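Local coordinates for adenylate cyclase-like protein (Chlamydia trachomatis, PDB 4QO6) that helps build the inner membrane ring of the chlamydial type III secretion system, this chain being a piece of its periplasmic region, at residues A[78-88]-A[112-123]. Sequence-based numbering, arbitrary orientation. Where two conformers were deposited one is given.
Sequences MNILLSKNPEF and QAACLADYLNLH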
ATOM      1  N   MET A  78      -5.214   8.603  11.770  1.00 20.61           N
ATOM      2  CA  MET A  78      -5.775   8.623  10.421  1.00 22.56           C
ATOM      3  C   MET A  78      -6.580   7.348  10.099  1.00 21.00           C
ATOM      4  O   MET A  78      -7.627   7.419   9.468  1.00 16.97           O
ATOM      5  CB  MET A  78      -4.633   8.881   9.383  1.00 24.47           C
ATOM      6  CG  MET A  78      -5.042   9.200   7.917  1.00 32.21           C
ATOM      7  SD  MET A  78      -6.147  10.659   7.497  1.00 36.76           S
ATOM      8  CE  MET A  78      -5.768  11.778   8.825  1.00 37.36           C
ATOM      9  N   ASN A  79      -6.099   6.188  10.566  1.00 20.26           N
ATOM     10  CA  ASN A  79      -6.774   4.917  10.354  1.00 19.46           C
ATOM     11  C   ASN A  79      -8.066   4.890  11.066  1.00 20.10           C
ATOM     12  O   ASN A  79      -8.996   4.260  10.577  1.00 18.74           O
ATOM     13  CB  ASN A  79      -5.930   3.711  10.842  1.00 19.41           C
ATOM     14  CG  ASN A  79      -4.764   3.446   9.931  1.00 21.02           C
ATOM     15  OD1 ASN A  79      -4.762   3.952   8.802  1.00 19.44           O
ATOM     16  ND2 ASN A  79      -3.722   2.679  10.417  1.00 19.91           N
ATOM     17  N   ILE A  80      -8.127   5.536  12.238  1.00 19.85           N
ATOM     18  CA  ILE A  80      -9.411   5.648  12.947  1.00 21.24           C
ATOM     19  C   ILE A  80     -10.390   6.468  12.053  1.00 24.05           C
ATOM     20  O   ILE A  80     -11.548   6.075  11.904  1.00 26.10           O
ATOM     21  CB  ILE A  80      -9.262   6.240  14.366  1.00 19.41           C
ATOM     22  CG1 ILE A  80      -8.590   5.251  15.311  1.00 19.41           C
ATOM     23  CG2 ILE A  80     -10.603   6.651  14.939  1.00 21.15           C
ATOM     24  CD1 ILE A  80      -8.193   5.865  16.658  1.00 18.18           C
ATOM     25  N   LEU A  81      -9.938   7.559  11.422  1.00 24.28           N
ATOM     26  CA  LEU A  81     -10.874   8.372  10.598  1.00 27.12           C
ATOM     27  C   LEU A  81     -11.337   7.611   9.384  1.00 25.84           C
ATOM     28  O   LEU A  81     -12.483   7.731   8.985  1.00 23.42           O
ATOM     29  CB  LEU A  81     -10.259   9.663  10.102  1.00 28.26           C
ATOM     30  CG  LEU A  81      -9.847  10.646  11.189  1.00 33.04           C
ATOM     31  CD1 LEU A  81      -9.154  11.875  10.587  1.00 33.77           C
ATOM     32  CD2 LEU A  81     -11.082  11.017  12.013  1.00 31.00           C
ATOM     33  N   LEU A  82     -10.427   6.882   8.751  1.00 25.49           N
ATOM     34  CA  LEU A  82     -10.777   6.190   7.523  1.00 25.76           C
ATOM     35  C   LEU A  82     -11.778   5.060   7.800  1.00 27.78           C
ATOM     36  O   LEU A  82     -12.671   4.822   6.985  1.00 24.59           O
ATOM     37  CB  LEU A  82      -9.548   5.650   6.853  1.00 26.00           C
ATOM     38  CG  LEU A  82      -8.562   6.680   6.301  1.00 26.66           C
ATOM     39  CD1 LEU A  82      -7.217   5.995   6.104  1.00 25.74           C
ATOM     40  CD2 LEU A  82      -9.077   7.297   5.001  1.00 26.23           C
ATOM     41  N   SER A  83     -11.635   4.432   8.975  1.00 30.16           N
ATOM     42  CA  SER A  83     -12.420   3.273   9.443  1.00 31.93           C
ATOM     43  C   SER A  83     -13.882   3.629   9.573  1.00 31.34           C
ATOM     44  O   SER A  83     -14.700   2.810   9.392  1.00 33.48           O
ATOM     45  CB  SER A  83     -11.929   2.782  10.831  1.00 33.55           C
ATOM     46  OG  SER A  83     -12.400   3.605  11.969  1.00 36.76           O
ATOM     47  N   LYS A  84     -14.171   4.863   9.950  1.00 37.25           N
ATOM     48  CA  LYS A  84     -15.516   5.391  10.119  1.00 37.45           C
ATOM     49  C   LYS A  84     -16.134   5.883   8.829  1.00 40.11           C
ATOM     50  O   LYS A  84     -17.269   6.319   8.813  1.00 43.12           O
ATOM     51  CB  LYS A  84     -15.432   6.577  11.076  1.00 39.36           C
ATOM     52  CG  LYS A  84     -15.245   6.125  12.509  1.00 42.78           C
ATOM     53  CD  LYS A  84     -14.910   7.238  13.485  1.00 47.95           C
ATOM     54  CE  LYS A  84     -14.941   6.684  14.915  1.00 58.14           C
ATOM     55  NZ  LYS A  84     -14.405   5.281  15.067  1.00 62.14           N
ATOM     56  N   ASN A  85     -15.374   5.854   7.753  1.00 41.25           N
ATOM     57  CA  ASN A  85     -15.840   6.327   6.464  1.00 43.49           C
ATOM     58  C   ASN A  85     -16.218   5.165   5.528  1.00 43.29           C
ATOM     59  O   ASN A  85     -15.368   4.443   5.055  1.00 42.58           O
ATOM     60  CB  ASN A  85     -14.734   7.169   5.846  1.00 41.45           C
ATOM     61  CG  ASN A  85     -15.238   8.047   4.756  1.00 45.23           C
ATOM     62  OD1 ASN A  85     -15.514   7.582   3.637  1.00 46.85           O
ATOM     63  ND2 ASN A  85     -15.364   9.330   5.058  1.00 44.29           N
ATOM     64  N   PRO A  86     -17.503   5.000   5.220  1.00 54.56           N
ATOM     65  CA  PRO A  86     -17.862   3.805   4.412  1.00 53.12           C
ATOM     66  C   PRO A  86     -17.170   3.767   3.030  1.00 49.29           C
ATOM     67  O   PRO A  86     -16.745   2.690   2.536  1.00 39.84           O
ATOM     68  CB  PRO A  86     -19.379   3.943   4.259  1.00 59.49           C
ATOM     69  CG  PRO A  86     -19.629   5.443   4.303  1.00 61.55           C
ATOM     70  CD  PRO A  86     -18.575   6.025   5.226  1.00 59.03           C
ATOM     71  N   GLU A  87     -17.037   4.940   2.421  1.00 46.41           N
ATOM     72  CA  GLU A  87     -16.277   5.075   1.175  1.00 51.43           C
ATOM     73  C   GLU A  87     -14.822   4.498   1.279  1.00 46.66           C
ATOM     74  O   GLU A  87     -14.336   3.888   0.336  1.00 48.21           O
ATOM     75  CB  GLU A  87     -16.316   6.556   0.734  1.00 55.79           C
ATOM     76  CG  GLU A  87     -15.733   6.892  -0.639  1.00 70.69           C
ATOM     77  CD  GLU A  87     -16.686   6.698  -1.818  1.00 80.86           C
ATOM     78  OE1 GLU A  87     -17.730   6.025  -1.657  1.00 89.39           O
ATOM     79  OE2 GLU A  87     -16.373   7.206  -2.926  1.00 82.89           O
ATOM     80  N   PHE A  88     -14.140   4.643   2.428  1.00 44.25           N
ATOM     81  CA  PHE A  88     -12.693   4.316   2.507  1.00 42.69           C
ATOM     82  C   PHE A  88     -12.262   3.232   3.469  1.00 43.21           C
ATOM     83  O   PHE A  88     -11.090   3.073   3.683  1.00 38.25           O
ATOM     84  CB  PHE A  88     -11.872   5.568   2.824  1.00 36.33           C
ATOM     85  CG  PHE A  88     -12.196   6.719   1.950  1.00 35.12           C
ATOM     86  CD1 PHE A  88     -12.145   6.589   0.575  1.00 36.76           C
ATOM     87  CD2 PHE A  88     -12.544   7.921   2.487  1.00 34.23           C
ATOM     88  CE1 PHE A  88     -12.456   7.645  -0.247  1.00 37.56           C
ATOM     89  CE2 PHE A  88     -12.869   8.985   1.673  1.00 33.64           C
ATOM     90  CZ  PHE A  88     -12.828   8.841   0.304  1.00 35.98           C
ATOM     91  N   GLN A 112     -13.403   7.426  -6.921  1.00 51.63           N
ATOM     92  CA  GLN A 112     -13.096   7.149  -5.522  1.00 49.52           C
ATOM     93  C   GLN A 112     -11.656   7.525  -5.136  1.00 42.14           C
ATOM     94  O   GLN A 112     -11.415   7.993  -4.016  1.00 36.39           O
ATOM     95  CB  GLN A 112     -13.301   5.696  -5.212  1.00 50.95           C
ATOM     96  CG  GLN A 112     -14.724   5.226  -5.293  1.00 53.16           C
ATOM     97  CD  GLN A 112     -14.885   3.977  -4.464  1.00 57.34           C
ATOM     98  OE1 GLN A 112     -14.579   2.883  -4.922  1.00 52.33           O
ATOM     99  NE2 GLN A 112     -15.322   4.139  -3.209  1.00 64.34           N
ATOM    100  N   ALA A 113     -10.724   7.333  -6.053  1.00 34.46           N
ATOM    101  CA  ALA A 113      -9.357   7.827  -5.850  1.00 37.39           C
ATOM    102  C   ALA A 113      -9.293   9.335  -5.670  1.00 37.38           C
ATOM    103  O   ALA A 113      -8.550   9.824  -4.823  1.00 33.73           O
ATOM    104  CB  ALA A 113      -8.428   7.395  -6.980  1.00 34.28           C
ATOM    105  N   ALA A 114     -10.054  10.073  -6.475  1.00 37.21           N
ATOM    106  CA  ALA A 114     -10.150  11.527  -6.317  1.00 41.90           C
ATOM    107  C   ALA A 114     -10.861  11.963  -5.021  1.00 37.96           C
ATOM    108  O   ALA A 114     -10.478  12.968  -4.413  1.00 40.87           O
ATOM    109  CB  ALA A 114     -10.837  12.157  -7.525  1.00 43.29           C
ATOM    110  N   CYS A 115     -11.894  11.236  -4.612  1.00 37.37           N
ATOM    111  CA  CYS A 115     -12.569  11.476  -3.327  0.50 38.05           C
ATOM    112  C   CYS A 115     -11.582  11.334  -2.132  1.00 35.33           C
ATOM    113  O   CYS A 115     -11.599  12.115  -1.175  1.00 32.51           O
ATOM    114  CB  CYS A 115     -13.734  10.497  -3.176  0.50 39.52           C
ATOM    115  SG  CYS A 115     -14.910  10.796  -1.819  0.50 46.76           S
ATOM    116  N   LEU A 116     -10.708  10.323  -2.194  1.00 31.95           N
ATOM    117  CA  LEU A 116      -9.740  10.041  -1.124  1.00 30.54           C
ATOM    118  C   LEU A 116      -8.727  11.185  -1.044  1.00 31.51           C
ATOM    119  O   LEU A 116      -8.437  11.654   0.055  1.00 29.49           O
ATOM    120  CB  LEU A 116      -9.061   8.686  -1.318  1.00 29.27           C
ATOM    121  CG  LEU A 116      -8.044   8.293  -0.210  1.00 30.32           C
ATOM    122  CD1 LEU A 116      -8.711   8.032   1.147  1.00 28.24           C
ATOM    123  CD2 LEU A 116      -7.202   7.115  -0.630  1.00 25.59           C
ATOM    124  N   ALA A 117      -8.245  11.669  -2.196  1.00 31.20           N
ATOM    125  CA  ALA A 117      -7.245  12.732  -2.238  1.00 31.84           C
ATOM    126  C   ALA A 117      -7.794  14.017  -1.608  1.00 36.66           C
ATOM    127  O   ALA A 117      -7.109  14.642  -0.766  1.00 33.24           O
ATOM    128  CB  ALA A 117      -6.809  12.986  -3.666  1.00 31.54           C
ATOM    129  N   ASP A 118      -9.042  14.377  -1.983  1.00 35.81           N
ATOM    130  CA  ASP A 118      -9.774  15.481  -1.337  1.00 33.24           C
ATOM    131  C   ASP A 118      -9.856  15.266   0.164  1.00 29.95           C
ATOM    132  O   ASP A 118      -9.626  16.186   0.939  1.00 32.06           O
ATOM    133  CB  ASP A 118     -11.245  15.568  -1.789  1.00 35.52           C
ATOM    134  CG  ASP A 118     -11.410  15.835  -3.266  1.00 42.39           C
ATOM    135  OD1 ASP A 118     -10.444  16.354  -3.902  1.00 39.84           O
ATOM    136  OD2 ASP A 118     -12.542  15.530  -3.775  1.00 46.11           O
ATOM    137  N   TYR A 119     -10.287  14.076   0.558  1.00 25.86           N
ATOM    138  CA  TYR A 119     -10.425  13.758   1.969  1.00 25.90           C
ATOM    139  C   TYR A 119      -9.081  14.002   2.726  1.00 26.84           C
ATOM    140  O   TYR A 119      -9.038  14.673   3.773  1.00 22.72           O
ATOM    141  CB  TYR A 119     -10.914  12.330   2.109  1.00 24.65           C
ATOM    142  CG  TYR A 119     -11.245  11.970   3.495  1.00 26.23           C
ATOM    143  CD1 TYR A 119     -12.454  12.354   4.060  1.00 27.97           C
ATOM    144  CD2 TYR A 119     -10.344  11.257   4.280  1.00 27.22           C
ATOM    145  CE1 TYR A 119     -12.753  12.053   5.384  1.00 29.78           C
ATOM    146  CE2 TYR A 119     -10.637  10.972   5.600  1.00 29.66           C
ATOM    147  CZ  TYR A 119     -11.832  11.360   6.143  1.00 32.27           C
ATOM    148  OH  TYR A 119     -12.086  11.058   7.465  1.00 37.70           O
ATOM    149  N   LEU A 120      -7.985  13.454   2.186  1.00 28.34           N
ATOM    150  CA  LEU A 120      -6.666  13.531   2.831  1.00 25.50           C
ATOM    151  C   LEU A 120      -6.194  14.973   2.853  1.00 27.32           C
ATOM    152  O   LEU A 120      -5.494  15.416   3.792  1.00 21.32           O
ATOM    153  CB  LEU A 120      -5.660  12.687   2.059  1.00 26.52           C
ATOM    154  CG  LEU A 120      -5.841  11.168   2.125  1.00 26.69           C
ATOM    155  CD1 LEU A 120      -5.018  10.475   1.074  1.00 26.37           C
ATOM    156  CD2 LEU A 120      -5.459  10.634   3.501  1.00 27.79           C
ATOM    157  N   ASN A 121      -6.624  15.726   1.824  1.00 30.04           N
ATOM    158  CA  ASN A 121      -6.389  17.177   1.795  1.00 32.15           C
ATOM    159  C   ASN A 121      -6.938  17.929   2.954  1.00 31.15           C
ATOM    160  O   ASN A 121      -6.292  18.838   3.435  1.00 29.64           O
ATOM    161  CB  ASN A 121      -6.956  17.830   0.547  1.00 40.38           C
ATOM    162  CG  ASN A 121      -5.877  18.302  -0.369  1.00 46.09           C
ATOM    163  OD1 ASN A 121      -5.129  19.268  -0.070  1.00 51.24           O
ATOM    164  ND2 ASN A 121      -5.760  17.617  -1.486  1.00 49.91           N
ATOM    165  N   LEU A 122      -8.141  17.545   3.374  1.00 30.51           N
ATOM    166  CA  LEU A 122      -8.837  18.186   4.474  1.00 30.13           C
ATOM    167  C   LEU A 122      -8.415  17.678   5.867  1.00 28.89           C
ATOM    168  O   LEU A 122      -8.565  18.389   6.818  1.00 27.60           O
ATOM    169  CB  LEU A 122     -10.331  17.988   4.257  1.00 30.24           C
ATOM    170  CG  LEU A 122     -10.941  18.854   3.138  1.00 31.66           C
ATOM    171  CD1 LEU A 122     -12.374  18.436   2.898  1.00 32.03           C
ATOM    172  CD2 LEU A 122     -10.864  20.336   3.484  1.00 32.44           C
ATOM    173  N   HIS A 123      -7.849  16.464   5.957  1.00 30.77           N
ATOM    174  CA  HIS A 123      -7.622  15.769   7.240  1.00 29.74           C
ATOM    175  C   HIS A 123      -6.179  15.438   7.588  1.00 29.11           C
ATOM    176  O   HIS A 123      -5.889  15.288   8.744  1.00 32.42           O
ATOM    177  CB  HIS A 123      -8.467  14.476   7.297  1.00 29.22           C
ATOM    178  CG  HIS A 123      -9.943  14.739   7.263  1.00 29.45           C
ATOM    179  ND1 HIS A 123     -10.654  15.124   8.380  1.00 26.79           N
ATOM    180  CD2 HIS A 123     -10.821  14.769   6.228  1.00 31.36           C
ATOM    181  CE1 HIS A 123     -11.910  15.341   8.039  1.00 27.72           C
ATOM    182  NE2 HIS A 123     -12.037  15.149   6.740  1.00 29.91           N
TER
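Helix 78-83 and helix 112-123 run roughly antiparallel at 133°, with axes 12.1 Å apart at their closest, and the turn at 85-88 carries Phe88 and Glu87 up against the second helix. Long side chains fill the gap. Phe88 points into it. Leu116 CD1 sits over the centre of one ring face, a CH-pi contact 3.8 Å from the centroid. The opposite face is covered toward its rim by CG of the neighbouring Glu87. In one of its two deposited conformers, Cys115 places SG 3.6 Å from Phe88 CZ, in an oblique sulfur-aromatic contact.

Tyr119 lies next along the helix. Its CG is anti to the backbone N (chi1 -173°), which sends the ring across to helix 78-83. The Phe88 and Tyr119 rings meet obliquely, with planes at 50°. Tyr119 OH ends against Leu81 CB at 3.5 Å, and His123 CD2 lies over the centre of the tyrosine ring. Leu82 CD2 touches both Tyr119 CE2 and Leu116 CD1, 3.9 Å from the latter. At the far end, the bent chain of Met78 brings SD to Leu120 CD2 and puts CE 3.5 Å from the carbonyl O of His123.

The other end is polar. Glu87 OE2 comes within 3.3 Å of Gln112 NE2. Glu87 is poorly ordered. Gln112 OE1 is held by the backbone N of Lys108.

Leu82 and Leu116 also touch strand 100-107, through Ile103 and Leu107. The contact is mainly apolar packing of two helices, and the turn after the first, on a three-stranded mixed sheet, within the periplasmic PD2 domain and consistent with the small alpha-beta fold of the BON clan.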